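Contact-dependent inhibitor A (Escherichia coli NC101, PDB 5I4Q) probably acts as the toxin domain of a contact-dependent growth inhibition system, and is bound here by Contact-dependent inhibitor I. Local coordinates at residues A70-I75 and G84-V89; G21-K26 and P78-V83. One frame throughout, in Å; residues are numbered along the deposited sequence.

Contact 1 (A70-I75 and G84-V89); sequences AGLEMI and GHIQPV
Glu73 and Gln87 pair through their backbones at the middle of this contact, each bonded to the other; Gln87 O takes the N-H of Glu73 at 2.9 Å. Further on the backbones draw tightest: Ile75 N reaches His85 O at 2.7 Å, while Ile75 O receives Gly84 N at 2.7 Å and, weakly, His85 N; two successive residues thus face Ile75, a classic beta bulge. The face that carries Ile86 and selenomethionine Met74 is apolar and buried. Met74 has CG anti to its backbone N (chi1 163°), the start of the chain that brings SE to Ile86 CD1 at 4.2 Å, the two side chains crossing obliquely. Leu72, Met74 and Ile86 turn this face toward the helices, the first two onto helix 40-48 and Ile86 onto Leu32. The arrangement is an antiparallel beta hairpin, strands 72-77 and 82-88, whose second strand ends the four-stranded sheet within the chain. The opposite face is largely polar and is taken up by the chain of Contact-dependent inhibitor I: His85 NE2 bonds Asp84 OD2 of that chain, Glu73 OE1 its Tyr81 OH and Gln87 NE2 its Tyr81 O, while Ile75, the apolar exception, packs on its Arg85. Glu73 OE2 is paired instead with Arg66. The more exposed end lies at Gly71 and Val89. There Val89 N approaches Gly71 O at 3.0 Å from above the carbonyl plane (38° out of it), and Val89 CG1 rests 3.6 Å from Glu73 CG, the side chains crossing at about a right angle.

Contact 2 (G21-K26 and P78-V83); sequences GMKFSK and PKTGQV
Gly21 O touches the CA of Gly81 at 3.4 Å, a CA-H...O contact that brings two glycines together at the start of strand 22-25. Gly81, with positive phi, sets its bare CA against this oxygen; Gly81 and Gln82 both face Asn77 across the turn, a G1 beta bulge. Selenomethionine Met22 adds mainly its backbone here, its CA lying against Gly81 O, while SE leads away. Lys23 carries the bridge. Its N-H binds Gly81 O at 2.8 Å, from well above the carbonyl plane (50° out of it), whereas its own O receives Val83 N at 2.8 Å, so Lys23 grips the residues before and after Gln82. Its CG sits between the backbone N and carbonyl carbon (chi1 87°), which sets CG 3.7 Å from Gln82 CA; the extended Lys23 chain then runs past Gln82 CB, with CE 3.9 Å from it, and the ammonium end makes a cation-pi contact with Phe16. Phe24 turns its ring so that one face receives Val83: CB stands 3.8 Å from the ring centroid in a CH-pi contact, and CG1 comes to 3.5 Å from CE2. At Ser25 a water joins the segments, accepting from Ser25 N and Gln82 NE2 and donating to Val83 O. Ser25 is the N-cap of helix 26-34, its OG accepting Tyr28 N, and Phe24 packs on Leu32 of that helix; Met22 and Val83 lie on Ala44 of helix 40-48, with Phe41 meeting the Phe24 ring edge-to-face and strand 16-19 alongside.

Strand 82-88 is common to both contacts: its beginning meets strand 22-25 in contact 2, and the remainder pairs with strand 72-77 in contact 1, so one strand links the two sheets. Along the chain the segments alternate, and the centres of the contacts are about 14 Å apart, on opposite sides of the chain's centre. Val83 is the meeting point, with CG2 4.3 Å from Met74 SE and CG1 4.3 Å from Ile75 O. Helix 40-48 spans both, Ala44 lying under contact 2 and Val47 under contact 1. The inhibitor chain meets contact 1 on the face of Glu73, Ile75, His85 and Gln87, consistent with a role of that sheet in recognition.

Contact 1 (A70-I75 and G84-V89)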
loop_
_atom_site.group_PDB
_atom_site.type_symbol
_atom_site.label_atom_id
_atom_site.label_comp_id
_atom_site.label_asym_id
_atom_site.label_seq_id
_atom_site.Cartn_x
_atom_site.Cartn_y
_atom_site.Cartn_z
ATOM N N ALA A 70 19.153 -22.608 1.058
ATOM C CA ALA A 70 18.106 -22.099 1.922
ATOM C C ALA A 70 17.530 -20.767 1.482
ATOM O O ALA A 70 17.122 -19.941 2.298
ATOM C CB ALA A 70 18.624 -22.003 3.345
ATOM N N GLY A 71 17.471 -20.558 0.191
ATOM C CA GLY A 71 16.926 -19.299 -0.309
ATOM C C GLY A 71 17.894 -18.114 -0.272
ATOM O O GLY A 71 17.511 -17.017 -0.537
ATOM N N LEU A 72 19.159 -18.352 0.046
ATOM C CA LEU A 72 20.106 -17.275 0.221
ATOM C C LEU A 72 21.425 -17.593 -0.474
ATOM O O LEU A 72 21.698 -18.738 -0.798
ATOM C CB LEU A 72 20.384 -17.041 1.715
ATOM C CG LEU A 72 19.230 -16.812 2.665
ATOM C CD1 LEU A 72 19.584 -17.323 4.028
ATOM C CD2 LEU A 72 18.899 -15.329 2.760
ATOM N N GLU A 73 22.209 -16.536 -0.686
ATOM C CA GLU A 73 23.530 -16.541 -1.274
ATOM C C GLU A 73 24.374 -15.838 -0.275
ATOM O O GLU A 73 24.022 -14.750 0.247
ATOM C CB GLU A 73 23.657 -15.732 -2.567
ATOM C CG GLU A 73 22.700 -16.141 -3.677
ATOM C CD GLU A 73 22.595 -15.124 -4.838
ATOM O OE1 GLU A 73 23.332 -14.115 -4.823
ATOM O OE2 GLU A 73 21.748 -15.346 -5.767
HETATM N N MSE A 74 25.542 -16.411 -0.075
HETATM C CA MSE A 74 26.450 -15.925 0.919
HETATM C C MSE A 74 27.871 -15.987 0.393
HETATM O O MSE A 74 28.266 -16.926 -0.323
HETATM C CB MSE A 74 26.277 -16.864 2.090
HETATM C CG MSE A 74 27.412 -16.762 3.047
HETATM SE SE MSE A 74 26.961 -17.801 4.642
HETATM C CE MSE A 74 27.794 -19.554 4.253
ATOM N N ILE A 75 28.650 -15.001 0.799
ATOM C CA ILE A 75 30.053 -14.927 0.513
ATOM C C ILE A 75 30.718 -15.117 1.886
ATOM O O ILE A 75 30.539 -14.300 2.814
ATOM C CB ILE A 75 30.398 -13.560 -0.093
ATOM C CG1 ILE A 75 29.568 -13.288 -1.372
ATOM C CG2 ILE A 75 31.903 -13.397 -0.342
ATOM C CD1 ILE A 75 29.781 -14.254 -2.522
ATOM N N GLY A 84 31.024 -12.488 4.687
ATOM C CA GLY A 84 31.291 -11.132 4.152
ATOM C C GLY A 84 30.052 -10.466 3.547
ATOM O O GLY A 84 29.951 -9.232 3.486
ATOM N N HIS A 85 29.134 -11.307 3.072
ATOM C CA HIS A 85 27.899 -10.867 2.479
ATOM C C HIS A 85 26.874 -12.007 2.407
ATOM O O HIS A 85 27.214 -13.123 2.053
ATOM C CB HIS A 85 28.155 -10.335 1.094
ATOM C CG HIS A 85 26.929 -9.808 0.424
ATOM N ND1 HIS A 85 26.315 -10.456 -0.625
ATOM C CD2 HIS A 85 26.217 -8.675 0.646
ATOM C CE1 HIS A 85 25.262 -9.756 -1.007
ATOM N NE2 HIS A 85 25.186 -8.671 -0.251
ATOM N N ILE A 86 25.621 -11.688 2.716
ATOM C CA ILE A 86 24.533 -12.620 2.655
ATOM C C ILE A 86 23.246 -11.837 2.261
ATOM O O ILE A 86 23.008 -10.764 2.766
ATOM C CB ILE A 86 24.371 -13.345 3.999
ATOM C CG1 ILE A 86 23.275 -14.395 3.936
ATOM C CG2 ILE A 86 24.115 -12.369 5.108
ATOM C CD1 ILE A 86 23.465 -15.532 4.937
ATOM N N GLN A 87 22.476 -12.382 1.317
ATOM C CA GLN A 87 21.200 -11.811 0.862
ATOM C C GLN A 87 20.328 -12.910 0.235
ATOM O O GLN A 87 20.865 -13.988 -0.125
ATOM C CB GLN A 87 21.435 -10.701 -0.148
ATOM C CG GLN A 87 21.805 -11.151 -1.539
ATOM C CD GLN A 87 21.729 -10.007 -2.577
ATOM O OE1 GLN A 87 20.791 -9.189 -2.602
ATOM N NE2 GLN A 87 22.666 -10.000 -3.450
ATOM N N PRO A 88 19.004 -12.654 0.088
ATOM C CA PRO A 88 18.140 -13.648 -0.596
ATOM C C PRO A 88 18.529 -13.822 -2.052
ATOM O O PRO A 88 19.133 -12.931 -2.627
ATOM C CB PRO A 88 16.717 -13.058 -0.418
ATOM C CG PRO A 88 16.834 -12.202 0.823
ATOM C CD PRO A 88 18.190 -11.566 0.648
ATOM N N VAL A 89 18.271 -14.963 -2.647
ATOM C CA VAL A 89 18.638 -15.130 -4.063
ATOM C C VAL A 89 17.817 -14.206 -4.936
ATOM O O VAL A 89 16.759 -13.741 -4.525
ATOM C CB VAL A 89 18.455 -16.574 -4.563
ATOM C CG1 VAL A 89 19.411 -17.508 -3.826
ATOM C CG2 VAL A 89 17.000 -17.053 -4.424
HETATM O O HOH W 1 26.123 -12.805 -1.451
#

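Contact 2 (G21-K26 and P78-V83)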
loop_
_atom_site.group_PDB
_atom_site.type_symbol
_atom_site.label_atom_id
_atom_site.label_comp_id
_atom_site.label_asym_id
_atom_site.label_seq_id
_atom_site.Cartn_x
_atom_site.Cartn_y
_atom_site.Cartn_z
ATOM N N GLY A 21 31.894 -20.422 15.570
ATOM C CA GLY A 21 32.807 -20.414 14.441
ATOM C C GLY A 21 32.410 -19.522 13.264
ATOM O O GLY A 21 33.035 -19.593 12.209
HETATM N N MSE A 22 31.378 -18.686 13.424
HETATM C CA MSE A 22 31.022 -17.702 12.408
HETATM C C MSE A 22 31.382 -16.314 12.874
HETATM O O MSE A 22 31.408 -16.023 14.080
HETATM C CB MSE A 22 29.536 -17.728 12.151
HETATM C CG MSE A 22 29.049 -19.010 11.481
HETATM SE SE MSE A 22 27.059 -19.058 11.447
HETATM C CE MSE A 22 26.640 -19.543 13.321
ATOM N N LYS A 23 31.619 -15.405 11.927
ATOM C CA LYS A 23 31.794 -14.030 12.313
ATOM C C LYS A 23 31.328 -13.063 11.259
ATOM O O LYS A 23 31.331 -13.365 10.071
ATOM C CB LYS A 23 33.243 -13.761 12.758
ATOM C CG LYS A 23 34.222 -13.397 11.671
ATOM C CD LYS A 23 35.626 -13.226 12.272
ATOM C CE LYS A 23 36.700 -13.081 11.186
ATOM N NZ LYS A 23 38.094 -13.089 11.728
ATOM N N PHE A 24 30.893 -11.900 11.751
ATOM C CA PHE A 24 30.448 -10.752 10.967
ATOM C C PHE A 24 31.192 -9.496 11.406
ATOM O O PHE A 24 31.325 -9.270 12.600
ATOM C CB PHE A 24 28.965 -10.456 11.234
ATOM C CG PHE A 24 28.017 -11.373 10.520
ATOM C CD1 PHE A 24 27.683 -12.618 11.054
ATOM C CD2 PHE A 24 27.413 -10.984 9.339
ATOM C CE1 PHE A 24 26.796 -13.460 10.400
ATOM C CE2 PHE A 24 26.538 -11.806 8.693
ATOM C CZ PHE A 24 26.222 -13.054 9.213
ATOM N N SER A 25 31.602 -8.641 10.479
ATOM C CA SER A 25 32.095 -7.299 10.907
ATOM C C SER A 25 31.008 -6.535 11.694
ATOM O O SER A 25 29.799 -6.755 11.518
ATOM C CB SER A 25 32.586 -6.452 9.742
ATOM O OG SER A 25 31.522 -5.850 9.061
ATOM N N LYS A 26 31.465 -5.657 12.563
ATOM C CA LYS A 26 30.600 -4.838 13.367
ATOM C C LYS A 26 29.548 -4.156 12.519
ATOM O O LYS A 26 28.371 -4.191 12.838
ATOM C CB LYS A 26 31.417 -3.762 14.118
ATOM C CG LYS A 26 30.634 -2.963 15.167
ATOM C CD LYS A 26 31.339 -1.662 15.572
ATOM C CE LYS A 26 30.488 -0.808 16.515
ATOM N NZ LYS A 26 29.450 -0.018 15.795
ATOM N N PRO A 78 35.644 -19.941 4.626
ATOM C CA PRO A 78 35.682 -21.153 5.477
ATOM C C PRO A 78 36.893 -21.237 6.465
ATOM O O PRO A 78 36.788 -21.889 7.475
ATOM C CB PRO A 78 35.677 -22.293 4.461
ATOM C CG PRO A 78 36.278 -21.690 3.238
ATOM C CD PRO A 78 35.846 -20.258 3.207
ATOM N N LYS A 79 38.001 -20.557 6.183
ATOM C CA LYS A 79 39.134 -20.500 7.089
ATOM C C LYS A 79 38.836 -19.588 8.302
ATOM O O LYS A 79 38.971 -20.008 9.443
ATOM C CB LYS A 79 40.351 -20.022 6.297
ATOM C CG LYS A 79 41.664 -19.936 7.042
ATOM C CD LYS A 79 42.757 -19.327 6.148
ATOM C CE LYS A 79 43.402 -20.332 5.183
ATOM N NZ LYS A 79 44.438 -21.180 5.838
ATOM N N THR A 80 38.408 -18.345 8.065
ATOM C CA THR A 80 38.186 -17.420 9.159
ATOM C C THR A 80 36.775 -17.517 9.745
ATOM O O THR A 80 36.542 -17.044 10.827
ATOM C CB THR A 80 38.496 -15.975 8.762
ATOM O OG1 THR A 80 37.511 -15.474 7.856
ATOM C CG2 THR A 80 39.851 -15.880 8.121
ATOM N N GLY A 81 35.842 -18.128 9.038
ATOM C CA GLY A 81 34.460 -18.149 9.468
ATOM C C GLY A 81 33.689 -16.857 9.183
ATOM O O GLY A 81 32.534 -16.690 9.601
ATOM N N GLN A 82 34.298 -15.935 8.455
ATOM C CA GLN A 82 33.640 -14.645 8.239
ATOM C C GLN A 82 32.640 -14.745 7.120
ATOM O O GLN A 82 32.973 -15.182 6.016
ATOM C CB GLN A 82 34.609 -13.513 7.908
ATOM C CG GLN A 82 33.940 -12.152 7.810
ATOM C CD GLN A 82 34.934 -11.010 7.645
ATOM O OE1 GLN A 82 36.126 -11.224 7.626
ATOM N NE2 GLN A 82 34.427 -9.779 7.555
ATOM N N VAL A 83 31.431 -14.308 7.445
ATOM C CA VAL A 83 30.377 -14.036 6.455
ATOM C C VAL A 83 30.553 -12.636 5.922
ATOM O O VAL A 83 30.271 -11.677 6.639
ATOM C CB VAL A 83 28.989 -14.105 7.131
ATOM C CG1 VAL A 83 27.902 -13.802 6.133
ATOM C CG2 VAL A 83 28.791 -15.471 7.735
HETATM O O HOH W 2 31.370 -9.324 7.646
#